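Local structure of BH2851 (Bacillus halodurans, 2GFG) at residues T79-S84 against H96-E101; R37-E42 against I57-A62; I8-L13 against H160-F165; I135-H140 against E152-S157. The protein is of unknown function but, as a CYTH-domain barrel protein and putative adenylate cyclase, probably acts on phosphate-containing substrates such as nucleotides or polyphosphates. One frame throughout, in Å; residues are numbered along the deposited sequence. Where two conformers were deposited one is given.

Contact 1 (T79-S84 against H96-E101); sequences TNQTLS and HFPSGE
This is a contact between a barrel strand and a loop, at the outer side of the sheet. Strand 76-83 meets the connection between helices 85-94 and 101-108, and the touching parts run at 152° to each other. Q81 carries the contact. Its CG is anti to the backbone N (chi1 -174°) and the chain stays extended, so the amide reaches the loop backbone. Q81 NE2 donates to S99 O at 3.2 Å. The bond is bent, and NE2 lies above the carbonyl plane of S99. Q81 OE1 accepts a hydrogen bond from a water at 2.7 Å, and the same water donates to P98 O at 2.6 Å. Both ends of the amide are thus used, one directly and one through water. G100 passes close to this amide, with its CA 3.7 Å from Q81 OE1. A side chain at G100 would clash with OE1, and the backbone angles there also call for glycine. On one side of Q81, L83 CD2 presses on P98 CG at 3.5 Å, a tight apolar contact with the side chains crossed. On the other side, T79 CG2 meets E101 CB at 3.8 Å. G100 is the N-cap residue of helix 101-108, and Q81 also touches V102 in that helix. P98 leans on E87 of helix 85-94, while strand 76-83 pairs with strand 63-71 through backbone bonds to F64, F66 and L68.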
loop_
_atom_site.group_PDB
_atom_site.type_symbol
_atom_site.label_atom_id
_atom_site.label_comp_id
_atom_site.label_asym_id
_atom_site.label_seq_id
_atom_site.Cartn_x
_atom_site.Cartn_y
_atom_site.Cartn_z
ATOM N N THR A 79 8.263 -2.078 7.608
ATOM C CA THR A 79 9.219 -1.218 8.302
ATOM C C THR A 79 9.036 0.208 7.820
ATOM O O THR A 79 9.281 0.511 6.642
ATOM C CB THR A 79 10.667 -1.679 8.055
ATOM O OG1 THR A 79 10.795 -3.043 8.444
ATOM C CG2 THR A 79 11.662 -0.829 8.859
ATOM N N ASN A 80 8.579 1.083 8.732
ATOM C CA ASN A 80 8.269 2.477 8.411
ATOM C C ASN A 80 9.321 3.434 8.984
ATOM O O ASN A 80 9.830 3.224 10.099
ATOM C CB ASN A 80 6.887 2.850 8.968
ATOM C CG ASN A 80 5.765 2.017 8.365
ATOM O OD1 ASN A 80 5.626 1.932 7.138
ATOM N ND2 ASN A 80 4.929 1.446 9.221
ATOM N N GLN A 81 9.630 4.490 8.230
ATOM C CA GLN A 81 10.566 5.531 8.688
ATOM C C GLN A 81 10.129 6.888 8.160
ATOM O O GLN A 81 9.922 7.047 6.960
ATOM C CB GLN A 81 11.976 5.214 8.208
ATOM C CG GLN A 81 13.077 6.141 8.747
ATOM C CD GLN A 81 14.435 5.838 8.128
ATOM O OE1 GLN A 81 14.699 4.706 7.693
ATOM N NE2 GLN A 81 15.288 6.849 8.051
ATOM N N THR A 82 9.984 7.859 9.064
ATOM C CA THR A 82 9.634 9.233 8.694
ATOM C C THR A 82 10.807 9.907 8.004
ATOM O O THR A 82 11.949 9.766 8.434
ATOM C CB THR A 82 9.250 10.080 9.939
ATOM O OG1 THR A 82 8.196 9.440 10.650
ATOM C CG2 THR A 82 8.794 11.516 9.528
ATOM N N LEU A 83 10.512 10.642 6.931
ATOM C CA LEU A 83 11.518 11.425 6.203
ATOM C C LEU A 83 11.121 12.876 6.185
ATOM O O LEU A 83 9.943 13.198 6.235
ATOM C CB LEU A 83 11.635 10.949 4.763
ATOM C CG LEU A 83 11.988 9.508 4.472
ATOM C CD1 LEU A 83 12.216 9.349 2.970
ATOM C CD2 LEU A 83 13.218 9.054 5.249
ATOM N N SER A 84 12.110 13.756 6.068
ATOM C CA SER A 84 11.846 15.163 5.780
ATOM C C SER A 84 11.623 15.314 4.289
ATOM O O SER A 84 11.937 14.397 3.503
ATOM C CB SER A 84 13.016 16.047 6.226
ATOM O OG SER A 84 14.213 15.693 5.564
ATOM N N HIS A 96 19.386 8.932 -3.620
ATOM C CA HIS A 96 20.158 8.955 -2.376
ATOM C C HIS A 96 19.211 8.784 -1.186
ATOM O O HIS A 96 18.398 9.670 -0.897
ATOM C CB HIS A 96 20.943 10.259 -2.251
ATOM C CG HIS A 96 21.980 10.443 -3.318
ATOM N ND1 HIS A 96 21.890 11.425 -4.284
ATOM C CD2 HIS A 96 23.117 9.756 -3.587
ATOM C CE1 HIS A 96 22.932 11.340 -5.093
ATOM N NE2 HIS A 96 23.691 10.336 -4.693
ATOM N N PHE A 97 19.310 7.638 -0.514
ATOM C CA PHE A 97 18.416 7.307 0.595
ATOM C C PHE A 97 19.104 7.512 1.940
ATOM O O PHE A 97 20.341 7.408 2.036
ATOM C CB PHE A 97 17.940 5.870 0.464
ATOM C CG PHE A 97 17.305 5.567 -0.855
ATOM C CD1 PHE A 97 15.938 5.771 -1.050
ATOM C CD2 PHE A 97 18.080 5.119 -1.932
ATOM C CE1 PHE A 97 15.345 5.512 -2.295
ATOM C CE2 PHE A 97 17.502 4.852 -3.165
ATOM C CZ PHE A 97 16.127 5.048 -3.350
ATOM N N PRO A 98 18.310 7.813 2.993
ATOM C CA PRO A 98 18.875 8.049 4.293
ATOM C C PRO A 98 19.114 6.757 5.058
ATOM O O PRO A 98 18.396 5.764 4.853
ATOM C CB PRO A 98 17.798 8.880 4.986
ATOM C CG PRO A 98 16.534 8.410 4.405
ATOM C CD PRO A 98 16.836 7.914 3.015
ATOM N N SER A 99 20.117 6.776 5.933
ATOM C CA SER A 99 20.386 5.663 6.830
ATOM C C SER A 99 19.232 5.495 7.814
ATOM O O SER A 99 18.505 6.453 8.109
ATOM C CB SER A 99 21.685 5.901 7.595
ATOM O OG SER A 99 21.656 7.154 8.247
ATOM N N GLY A 100 19.067 4.278 8.316
ATOM C CA GLY A 100 17.962 3.954 9.222
ATOM C C GLY A 100 17.508 2.530 9.060
ATOM O O GLY A 100 18.163 1.733 8.390
ATOM N N GLU A 101 16.364 2.213 9.654
ATOM C CA GLU A 101 15.861 0.819 9.701
ATOM C C GLU A 101 15.461 0.277 8.331
ATOM O O GLU A 101 15.555 -0.921 8.089
ATOM C CB GLU A 101 14.680 0.708 10.672
ATOM C CG GLU A 101 15.061 0.910 12.165
ATOM C CD GLU A 101 15.799 -0.303 12.787
ATOM O OE1 GLU A 101 16.022 -1.317 12.083
ATOM O OE2 GLU A 101 16.137 -0.236 13.994
HETATM O O HOH W 1 16.709 4.151 5.922
#

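Contact 2 (R37-E42 against I57-A62); sequences RNHYFE and IREKEA. With EDO (1,2-ethanediol), chain F.
Segments 37-42 and 57-60 run antiparallel, 165° between their directions, with R37-E59 and H39-I57 as hydrogen-bonded pairs and N38-R58 as the non-hydrogen-bonded pair between them. N38 and R58 lie side by side and point the same way. R58 NE donates to N38 OD1 at 2.9 Å, in the carbonyl plane, and R58 NH2 adds a weak bond at 3.3 Å to the same N38 OD1. A bend at chi3 (-72°) turns the guanidinium edge to the amide. The strands are neighbours in the closed antiparallel barrel of the CYTH fold, and R56 and R126 bring further positive charge close to R58. R58 NH1 bonds weakly to O1 of an ethanediol, which K60 NZ also holds. An alanine here in place of R58 would have no guanidinium, and would probably leave N38 OD1 without this donor and the cluster less positive. The opposite face carries H39, I57 and E59. The H39 ring edge meets I57 O, and H39 NE2 lies 3.5 Å from E59 OE1. Further along, F41 CE2 packs on I57 CD1 at 3.5 Å.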
loop_
_atom_site.group_PDB
_atom_site.type_symbol
_atom_site.label_atom_id
_atom_site.label_comp_id
_atom_site.label_asym_id
_atom_site.label_seq_id
_atom_site.Cartn_x
_atom_site.Cartn_y
_atom_site.Cartn_z
ATOM N N ARG A 37 0.176 9.968 -2.060
ATOM C CA ARG A 37 0.974 9.612 -3.231
ATOM C C ARG A 37 2.016 8.597 -2.843
ATOM O O ARG A 37 2.800 8.826 -1.931
ATOM C CB ARG A 37 1.660 10.834 -3.795
ATOM C CG ARG A 37 0.738 11.789 -4.466
ATOM C CD ARG A 37 1.495 12.749 -5.366
ATOM N NE ARG A 37 0.598 13.485 -6.252
ATOM C CZ ARG A 37 0.999 14.278 -7.255
ATOM N NH1 ARG A 37 2.306 14.458 -7.508
ATOM N NH2 ARG A 37 0.095 14.895 -8.008
ATOM N N ASN A 38 2.036 7.480 -3.561
ATOM C CA ASN A 38 2.992 6.425 -3.325
ATOM C C ASN A 38 4.032 6.455 -4.411
ATOM O O ASN A 38 3.708 6.275 -5.583
ATOM C CB ASN A 38 2.285 5.078 -3.310
ATOM C CG ASN A 38 1.191 5.019 -2.292
ATOM O OD1 ASN A 38 1.426 5.215 -1.120
ATOM N ND2 ASN A 38 -0.037 4.783 -2.749
ATOM N N HIS A 39 5.266 6.807 -4.038
ATOM C CA HIS A 39 6.381 6.834 -4.975
ATOM C C HIS A 39 7.133 5.533 -4.850
ATOM O O HIS A 39 7.671 5.233 -3.793
ATOM C CB HIS A 39 7.306 8.001 -4.669
ATOM C CG HIS A 39 6.640 9.336 -4.743
ATOM N ND1 HIS A 39 6.576 10.073 -5.906
ATOM C CD2 HIS A 39 5.995 10.065 -3.799
ATOM C CE1 HIS A 39 5.927 11.200 -5.675
ATOM N NE2 HIS A 39 5.566 11.221 -4.404
ATOM N N TYR A 40 7.176 4.756 -5.934
ATOM C CA TYR A 40 7.751 3.401 -5.892
ATOM C C TYR A 40 9.193 3.355 -6.335
ATOM O O TYR A 40 9.590 4.054 -7.256
ATOM C CB TYR A 40 6.920 2.451 -6.741
ATOM C CG TYR A 40 5.480 2.380 -6.310
ATOM C CD1 TYR A 40 5.142 2.105 -4.975
ATOM C CD2 TYR A 40 4.445 2.559 -7.228
ATOM C CE1 TYR A 40 3.816 2.044 -4.562
ATOM C CE2 TYR A 40 3.104 2.489 -6.828
ATOM C CZ TYR A 40 2.797 2.235 -5.487
ATOM O OH TYR A 40 1.486 2.174 -5.075
ATOM N N PHE A 41 9.977 2.512 -5.657
ATOM C CA PHE A 41 11.379 2.323 -5.971
ATOM C C PHE A 41 11.656 0.865 -6.293
ATOM O O PHE A 41 11.107 -0.040 -5.657
ATOM C CB PHE A 41 12.245 2.775 -4.809
ATOM C CG PHE A 41 12.151 4.234 -4.529
ATOM C CD1 PHE A 41 13.086 5.121 -5.063
ATOM C CD2 PHE A 41 11.095 4.746 -3.785
ATOM C CE1 PHE A 41 12.992 6.493 -4.818
ATOM C CE2 PHE A 41 10.995 6.115 -3.540
ATOM C CZ PHE A 41 11.952 6.987 -4.068
ATOM N N GLU A 42 12.514 0.644 -7.276
ATOM C CA GLU A 42 12.843 -0.689 -7.720
ATOM C C GLU A 42 14.081 -0.638 -8.619
ATOM O O GLU A 42 14.414 0.421 -9.167
ATOM C CB GLU A 42 11.627 -1.300 -8.480
ATOM C CG GLU A 42 11.798 -2.731 -8.990
ATOM C CD GLU A 42 12.104 -3.743 -7.889
ATOM O OE1 GLU A 42 13.253 -3.762 -7.401
ATOM O OE2 GLU A 42 11.235 -4.606 -7.614
ATOM N N ILE A 57 8.092 5.534 -0.977
ATOM C CA ILE A 57 7.996 6.727 -0.144
ATOM C C ILE A 57 6.570 7.278 -0.296
ATOM O O ILE A 57 6.139 7.573 -1.405
ATOM C CB ILE A 57 9.028 7.807 -0.554
ATOM C CG1 ILE A 57 10.441 7.345 -0.197
ATOM C CG2 ILE A 57 8.711 9.154 0.138
ATOM C CD1 ILE A 57 11.550 8.232 -0.758
ATOM N N ARG A 58 5.833 7.348 0.816
ATOM C CA ARG A 58 4.460 7.873 0.813
ATOM C C ARG A 58 4.439 9.333 1.201
ATOM O O ARG A 58 5.087 9.732 2.155
ATOM C CB ARG A 58 3.570 7.087 1.773
ATOM C CG ARG A 58 2.094 7.614 1.844
ATOM C CD ARG A 58 1.180 6.648 2.560
ATOM N NE ARG A 58 0.922 5.456 1.757
ATOM C CZ ARG A 58 0.106 4.458 2.110
ATOM N NH1 ARG A 58 -0.535 4.480 3.275
ATOM N NH2 ARG A 58 -0.062 3.424 1.284
ATOM N N GLU A 59 3.624 10.110 0.490
ATOM C CA GLU A 59 3.406 11.517 0.790
ATOM C C GLU A 59 1.922 11.714 1.134
ATOM O O GLU A 59 1.058 11.364 0.349
ATOM C CB GLU A 59 3.784 12.352 -0.415
ATOM C CG GLU A 59 3.782 13.846 -0.194
ATOM C CD GLU A 59 4.111 14.629 -1.489
ATOM O OE1 GLU A 59 4.475 13.987 -2.516
ATOM O OE2 GLU A 59 3.962 15.868 -1.487
ATOM N N LYS A 60 1.645 12.234 2.326
ATOM C CA LYS A 60 0.259 12.429 2.780
ATOM C C LYS A 60 0.171 13.582 3.767
ATOM O O LYS A 60 0.729 13.508 4.876
ATOM C CB LYS A 60 -0.279 11.146 3.422
ATOM C CG LYS A 60 -1.792 11.179 3.740
ATOM C CD LYS A 60 -2.231 9.963 4.551
ATOM C CE LYS A 60 -1.839 10.095 6.034
ATOM N NZ LYS A 60 -2.322 8.927 6.864
ATOM N N GLU A 61 -0.543 14.642 3.366
ATOM C CA GLU A 61 -0.738 15.847 4.203
ATOM C C GLU A 61 0.596 16.423 4.694
ATOM O O GLU A 61 0.787 16.651 5.895
ATOM C CB GLU A 61 -1.672 15.536 5.383
ATOM C CG GLU A 61 -3.044 15.019 4.951
ATOM C CD GLU A 61 -4.003 14.810 6.120
ATOM O OE1 GLU A 61 -3.532 14.700 7.283
ATOM O OE2 GLU A 61 -5.230 14.730 5.869
ATOM N N ALA A 62 1.533 16.608 3.750
ATOM C CA ALA A 62 2.873 17.184 4.041
ATOM C C ALA A 62 3.776 16.290 4.952
ATOM O O ALA A 62 4.791 16.758 5.473
ATOM C CB ALA A 62 2.734 18.605 4.642
HETATM C C1 EDO F . 0.522 6.809 6.117
HETATM O O1 EDO F . -0.862 6.546 5.854
HETATM C C2 EDO F . 1.298 5.490 6.209
HETATM O O2 EDO F . 2.643 5.734 6.650
#

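Contact 3 (I8-L13 against H160-F165); sequences IERKTL and HATVTF. With EDO (1,2-ethanediol), chain I.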
loop_
_atom_site.group_PDB
_atom_site.type_symbol
_atom_site.label_atom_id
_atom_site.label_comp_id
_atom_site.label_asym_id
_atom_site.label_seq_id
_atom_site.Cartn_x
_atom_site.Cartn_y
_atom_site.Cartn_z
ATOM N N ILE A 8 -1.611 -7.758 8.246
ATOM C CA ILE A 8 -2.553 -8.820 7.847
ATOM C C ILE A 8 -3.682 -8.146 7.045
ATOM O O ILE A 8 -4.477 -7.390 7.601
ATOM C CB ILE A 8 -3.172 -9.549 9.068
ATOM C CG1 ILE A 8 -2.091 -9.921 10.120
ATOM C CG2 ILE A 8 -3.971 -10.794 8.610
ATOM C CD1 ILE A 8 -1.109 -10.953 9.670
ATOM N N GLU A 9 -3.761 -8.459 5.751
ATOM C CA GLU A 9 -4.612 -7.709 4.825
ATOM C C GLU A 9 -5.411 -8.626 3.883
ATOM O O GLU A 9 -4.865 -9.569 3.314
ATOM C CB GLU A 9 -3.733 -6.757 4.000
ATOM C CG GLU A 9 -4.486 -5.850 3.024
ATOM C CD GLU A 9 -3.537 -5.058 2.130
ATOM O OE1 GLU A 9 -2.794 -4.192 2.662
ATOM O OE2 GLU A 9 -3.529 -5.309 0.899
ATOM N N ARG A 10 -6.707 -8.315 3.724
ATOM C CA ARG A 10 -7.562 -8.934 2.692
ATOM C C ARG A 10 -8.065 -7.832 1.771
ATOM O O ARG A 10 -8.305 -6.726 2.211
ATOM C CB ARG A 10 -8.733 -9.674 3.326
ATOM C CG ARG A 10 -8.328 -10.831 4.257
ATOM C CD ARG A 10 -7.628 -11.974 3.493
ATOM N NE ARG A 10 -7.255 -13.086 4.380
ATOM C CZ ARG A 10 -6.186 -13.101 5.193
ATOM N NH1 ARG A 10 -5.364 -12.053 5.267
ATOM N NH2 ARG A 10 -5.949 -14.167 5.949
ATOM N N LYS A 11 -8.266 -8.160 0.502
ATOM C CA LYS A 11 -8.469 -7.134 -0.537
ATOM C C LYS A 11 -9.223 -7.662 -1.740
ATOM O O LYS A 11 -9.118 -8.825 -2.077
ATOM C CB LYS A 11 -7.098 -6.610 -1.006
ATOM C CG LYS A 11 -6.070 -7.742 -1.238
ATOM C CD LYS A 11 -4.772 -7.266 -1.838
ATOM C CE LYS A 11 -3.759 -8.436 -1.898
ATOM N NZ LYS A 11 -2.563 -8.128 -2.723
ATOM N N THR A 12 -9.984 -6.778 -2.388
ATOM C CA THR A 12 -10.535 -7.053 -3.716
ATOM C C THR A 12 -10.832 -5.756 -4.460
ATOM O O THR A 12 -11.235 -4.761 -3.853
ATOM C CB THR A 12 -11.847 -7.921 -3.667
ATOM O OG1 THR A 12 -12.239 -8.274 -5.007
ATOM C CG2 THR A 12 -13.003 -7.158 -2.985
ATOM N N LEU A 13 -10.628 -5.782 -5.777
ATOM C CA LEU A 13 -11.019 -4.681 -6.647
ATOM C C LEU A 13 -12.520 -4.666 -6.795
ATOM O O LEU A 13 -13.172 -5.718 -6.714
ATOM C CB LEU A 13 -10.380 -4.830 -8.036
ATOM C CG LEU A 13 -8.859 -4.721 -8.106
ATOM C CD1 LEU A 13 -8.338 -5.299 -9.408
ATOM C CD2 LEU A 13 -8.411 -3.279 -7.938
ATOM N N HIS A 160 -9.008 -14.802 11.572
ATOM C CA HIS A 160 -10.152 -13.912 11.835
ATOM C C HIS A 160 -10.356 -12.896 10.684
ATOM O O HIS A 160 -11.492 -12.526 10.364
ATOM C CB HIS A 160 -9.972 -13.179 13.176
ATOM C CG HIS A 160 -11.259 -12.911 13.898
ATOM N ND1 HIS A 160 -12.368 -12.375 13.275
ATOM C CD2 HIS A 160 -11.599 -13.071 15.200
ATOM C CE1 HIS A 160 -13.342 -12.238 14.158
ATOM N NE2 HIS A 160 -12.901 -12.652 15.333
ATOM N N ALA A 161 -9.252 -12.465 10.067
ATOM C CA ALA A 161 -9.304 -11.548 8.904
ATOM C C ALA A 161 -10.040 -12.175 7.707
ATOM O O ALA A 161 -10.753 -11.489 6.988
ATOM C CB ALA A 161 -7.904 -11.131 8.494
ATOM N N THR A 162 -9.807 -13.470 7.477
ATOM C CA THR A 162 -10.504 -14.218 6.410
ATOM C C THR A 162 -12.009 -14.272 6.680
ATOM O O THR A 162 -12.819 -13.979 5.797
ATOM C CB THR A 162 -9.978 -15.659 6.302
ATOM O OG1 THR A 162 -8.562 -15.638 6.146
ATOM C CG2 THR A 162 -10.617 -16.395 5.101
ATOM N N VAL A 163 -12.367 -14.674 7.900
ATOM C CA VAL A 163 -13.768 -14.760 8.315
ATOM C C VAL A 163 -14.466 -13.393 8.175
ATOM O O VAL A 163 -15.547 -13.299 7.592
ATOM C CB VAL A 163 -13.896 -15.271 9.781
ATOM C CG1 VAL A 163 -15.338 -15.127 10.298
ATOM C CG2 VAL A 163 -13.435 -16.732 9.881
ATOM N N THR A 164 -13.821 -12.343 8.684
ATOM C CA THR A 164 -14.394 -10.999 8.646
ATOM C C THR A 164 -14.547 -10.478 7.211
ATOM O O THR A 164 -15.561 -9.875 6.883
ATOM C CB THR A 164 -13.551 -9.996 9.467
ATOM O OG1 THR A 164 -13.401 -10.484 10.809
ATOM C CG2 THR A 164 -14.224 -8.622 9.502
ATOM N N PHE A 165 -13.545 -10.729 6.362
ATOM C CA PHE A 165 -13.584 -10.236 4.973
ATOM C C PHE A 165 -14.621 -10.969 4.133
ATOM O O PHE A 165 -15.313 -10.351 3.332
ATOM C CB PHE A 165 -12.217 -10.327 4.303
ATOM C CG PHE A 165 -12.131 -9.551 3.008
ATOM C CD1 PHE A 165 -12.248 -8.156 3.009
ATOM C CD2 PHE A 165 -11.960 -10.210 1.781
ATOM C CE1 PHE A 165 -12.182 -7.423 1.810
ATOM C CE2 PHE A 165 -11.900 -9.488 0.590
ATOM C CZ PHE A 165 -12.018 -8.082 0.610
HETATM C C1 EDO I . -10.886 -9.581 13.072
HETATM O O1 EDO I . -12.075 -8.760 13.119
HETATM C C2 EDO I . -9.625 -8.724 12.834
HETATM O O2 EDO I . -8.488 -9.547 12.445
#
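Helix 158-171 packs along strand 4-14 of the barrel, at 27° between the short segments and 8.6 Å between their axes. R10 and F165 make the main apolar contact. R10 CB lies over one face of the F165 ring, a CH-pi contact at 3.8 Å from the centroid. The backbone N of K11 is over the same face. T12 CG2 meets the ring edge at F165 CZ, 3.8 Å away. The R10 chain bends at chi2 (-65°), which carries the guanidinium back along the helix. There A161 CB sits over one guanidinium face, 4.1 Å above its plane. A161 CB also touches I8 CG2 at 3.9 Å. T162 OG1 lies at the guanidinium edge and accepts a weak bond from R10 NE at 3.4 Å. It is also hydrogen-bonded to E158 O, within the helix. R10 NH1 donates to E9 O at 3.2 Å, from above the carbonyl plane. The strongest partner of R10 is E158, bound to NH2 by a salt bridge. A serine here would have no guanidinium to pair with E158 or lie against A161 CB, and would probably loosen the hold of the strand on the start of the helix. R10 therefore serves two chemistries at once: its carbon stem packs on an aromatic face, and its charged end ties the strand to the first turn of the helix.

Contact 4 (I135-H140 against E152-S157); sequences ILCLDH and EFEGTS. With EDO (1,2-ethanediol), chain I.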
loop_
_atom_site.group_PDB
_atom_site.type_symbol
_atom_site.label_atom_id
_atom_site.label_comp_id
_atom_site.label_asym_id
_atom_site.label_seq_id
_atom_site.Cartn_x
_atom_site.Cartn_y
_atom_site.Cartn_z
ATOM N N ILE A 135 -9.801 -2.731 10.550
ATOM C CA ILE A 135 -9.998 -1.498 9.795
ATOM C C ILE A 135 -10.330 -1.823 8.335
ATOM O O ILE A 135 -9.713 -2.698 7.732
ATOM C CB ILE A 135 -8.732 -0.567 9.888
ATOM C CG1 ILE A 135 -8.544 -0.089 11.337
ATOM C CG2 ILE A 135 -8.850 0.650 8.914
ATOM C CD1 ILE A 135 -7.255 0.664 11.592
ATOM N N LEU A 136 -11.332 -1.115 7.789
ATOM C CA LEU A 136 -11.784 -1.310 6.406
ATOM C C LEU A 136 -11.448 -0.077 5.585
ATOM O O LEU A 136 -11.888 1.013 5.906
ATOM C CB LEU A 136 -13.299 -1.560 6.382
ATOM C CG LEU A 136 -13.957 -1.875 5.033
ATOM C CD1 LEU A 136 -13.433 -3.197 4.467
ATOM C CD2 LEU A 136 -15.445 -1.924 5.199
ATOM N N CYS A 137 -10.654 -0.257 4.528
ATOM C CA CYS A 137 -10.216 0.868 3.673
ATOM C C CYS A 137 -10.921 0.864 2.302
ATOM O O CYS A 137 -11.021 -0.174 1.663
ATOM C CB CYS A 137 -8.697 0.814 3.463
ATOM S SG CYS A 137 -7.710 0.847 4.996
ATOM N N LEU A 138 -11.425 2.042 1.876
ATOM C CA LEU A 138 -11.935 2.231 0.495
ATOM C C LEU A 138 -10.934 3.058 -0.298
ATOM O O LEU A 138 -10.759 4.240 -0.028
ATOM C CB LEU A 138 -13.303 2.919 0.497
ATOM C CG LEU A 138 -14.528 2.073 0.911
ATOM C CD1 LEU A 138 -15.743 2.950 1.009
ATOM C CD2 LEU A 138 -14.782 0.949 -0.063
ATOM N N ASP A 139 -10.312 2.433 -1.304
ATOM C CA ASP A 139 -9.209 3.050 -2.068
ATOM C C ASP A 139 -9.572 3.300 -3.511
ATOM O O ASP A 139 -9.792 2.357 -4.275
ATOM C CB ASP A 139 -7.978 2.136 -2.043
ATOM C CG ASP A 139 -7.327 2.062 -0.690
ATOM O OD1 ASP A 139 -7.756 2.778 0.233
ATOM O OD2 ASP A 139 -6.357 1.288 -0.555
ATOM N N HIS A 140 -9.578 4.574 -3.895
ATOM C CA HIS A 140 -9.683 4.977 -5.284
ATOM C C HIS A 140 -8.294 5.449 -5.718
ATOM O O HIS A 140 -7.766 6.433 -5.179
ATOM C CB HIS A 140 -10.734 6.097 -5.437
ATOM C CG HIS A 140 -10.762 6.731 -6.797
ATOM N ND1 HIS A 140 -11.077 8.060 -6.989
ATOM C CD2 HIS A 140 -10.478 6.230 -8.024
ATOM C CE1 HIS A 140 -11.010 8.341 -8.278
ATOM N NE2 HIS A 140 -10.632 7.254 -8.923
ATOM N N GLU A 152 -10.386 -2.976 1.144
ATOM C CA GLU A 152 -9.403 -3.848 1.871
ATOM C C GLU A 152 -9.747 -3.922 3.340
ATOM O O GLU A 152 -10.113 -2.924 3.929
ATOM C CB GLU A 152 -7.966 -3.302 1.748
ATOM C CG GLU A 152 -7.558 -2.797 0.352
ATOM C CD GLU A 152 -6.492 -1.710 0.408
ATOM O OE1 GLU A 152 -6.530 -0.870 1.340
ATOM O OE2 GLU A 152 -5.658 -1.657 -0.509
ATOM N N PHE A 153 -9.538 -5.090 3.950
ATOM C CA PHE A 153 -9.712 -5.242 5.404
ATOM C C PHE A 153 -8.376 -5.510 6.077
ATOM O O PHE A 153 -7.672 -6.436 5.707
ATOM C CB PHE A 153 -10.688 -6.362 5.730
ATOM C CG PHE A 153 -10.919 -6.542 7.191
ATOM C CD1 PHE A 153 -11.617 -5.586 7.912
ATOM C CD2 PHE A 153 -10.387 -7.637 7.873
ATOM C CE1 PHE A 153 -11.812 -5.727 9.278
ATOM C CE2 PHE A 153 -10.581 -7.779 9.252
ATOM C CZ PHE A 153 -11.295 -6.828 9.944
ATOM N N GLU A 154 -8.041 -4.679 7.075
ATOM C CA GLU A 154 -6.811 -4.832 7.862
ATOM C C GLU A 154 -7.122 -5.601 9.150
ATOM O O GLU A 154 -7.816 -5.096 10.029
ATOM C CB GLU A 154 -6.212 -3.457 8.205
ATOM C CG GLU A 154 -5.709 -2.654 6.991
ATOM C CD GLU A 154 -5.198 -1.239 7.378
ATOM O OE1 GLU A 154 -5.972 -0.471 7.984
ATOM O OE2 GLU A 154 -4.027 -0.905 7.057
ATOM N N GLY A 155 -6.607 -6.827 9.243
ATOM C CA GLY A 155 -6.861 -7.698 10.390
ATOM C C GLY A 155 -5.693 -7.790 11.357
ATOM O O GLY A 155 -4.618 -7.209 11.121
ATOM N N THR A 156 -5.925 -8.506 12.462
ATOM C CA THR A 156 -4.896 -8.760 13.501
ATOM C C THR A 156 -4.415 -10.236 13.482
ATOM O O THR A 156 -3.308 -10.539 13.943
ATOM C CB THR A 156 -5.416 -8.387 14.936
ATOM O OG1 THR A 156 -4.376 -8.600 15.905
ATOM C CG2 THR A 156 -6.664 -9.215 15.328
ATOM N N SER A 157 -5.285 -11.146 13.024
ATOM C CA SER A 157 -4.905 -12.545 12.788
ATOM C C SER A 157 -5.391 -12.985 11.406
ATOM O O SER A 157 -6.433 -12.523 10.929
ATOM C CB SER A 157 -5.474 -13.465 13.876
ATOM O OG SER A 157 -6.847 -13.723 13.675
HETATM C C1 EDO I . -10.886 -9.581 13.072
HETATM O O1 EDO I . -12.075 -8.760 13.119
HETATM C C2 EDO I . -9.625 -8.724 12.834
HETATM O O2 EDO I . -8.488 -9.547 12.445
#
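Four backbone hydrogen bonds join 135-140 to 152-157, two at the I135-E154 pair and two at C137-E152. The straightest is E154 N to I135 O, 2.7 Å with an N-H...O angle of 177°, nearly along the C=O axis. C137 N donates to E152 O at 2.8 Å in the same manner. Between these pairs, L136 CD1 rests 3.4 Å from E152 O. On the face of I135, C137 and D139, two acids come together. D139 OD2 is 2.9 Å from E152 OE1 and almost as near to OE2, with the carboxylate planes 78° apart. These are acceptors and do not bond to each other. K182 NZ makes salt bridges to D139 OD2 and E152 OE2, and R126 NE forms a salt bridge with D139 OD1. The positive groups would offset the repulsion, though one acid might still hold a proton. Ethanediol O2 accepts from T156 N at 2.8 Å. The strands form an antiparallel hairpin of the barrel, and its acidic and basic cluster is consistent with the charged interior of CYTH proteins.

How the contacts relate
All four contacts reach the same closed barrel. Contacts 2 and 4 are strand-to-strand pairings about 19 Å apart between centres, on opposite sides of the chain's centre. Contact 4 is the more buried. R58 of contact 2 belongs to a cluster of arginines, whereas contact 4 groups acids, and R126 stands near both sets. Contacts 1 and 3 pack a loop and a helix against barrel strands, and both are partly buried. Contact 1 works through an amide and water, contact 3 through an arginine that packs on a ring and pairs with E158. F97 meets F41 between contacts 1 and 2. Contacts 3 and 4 share neighbouring strands, 4-14 and 146-155, where R10 O probably accepts from F153 N.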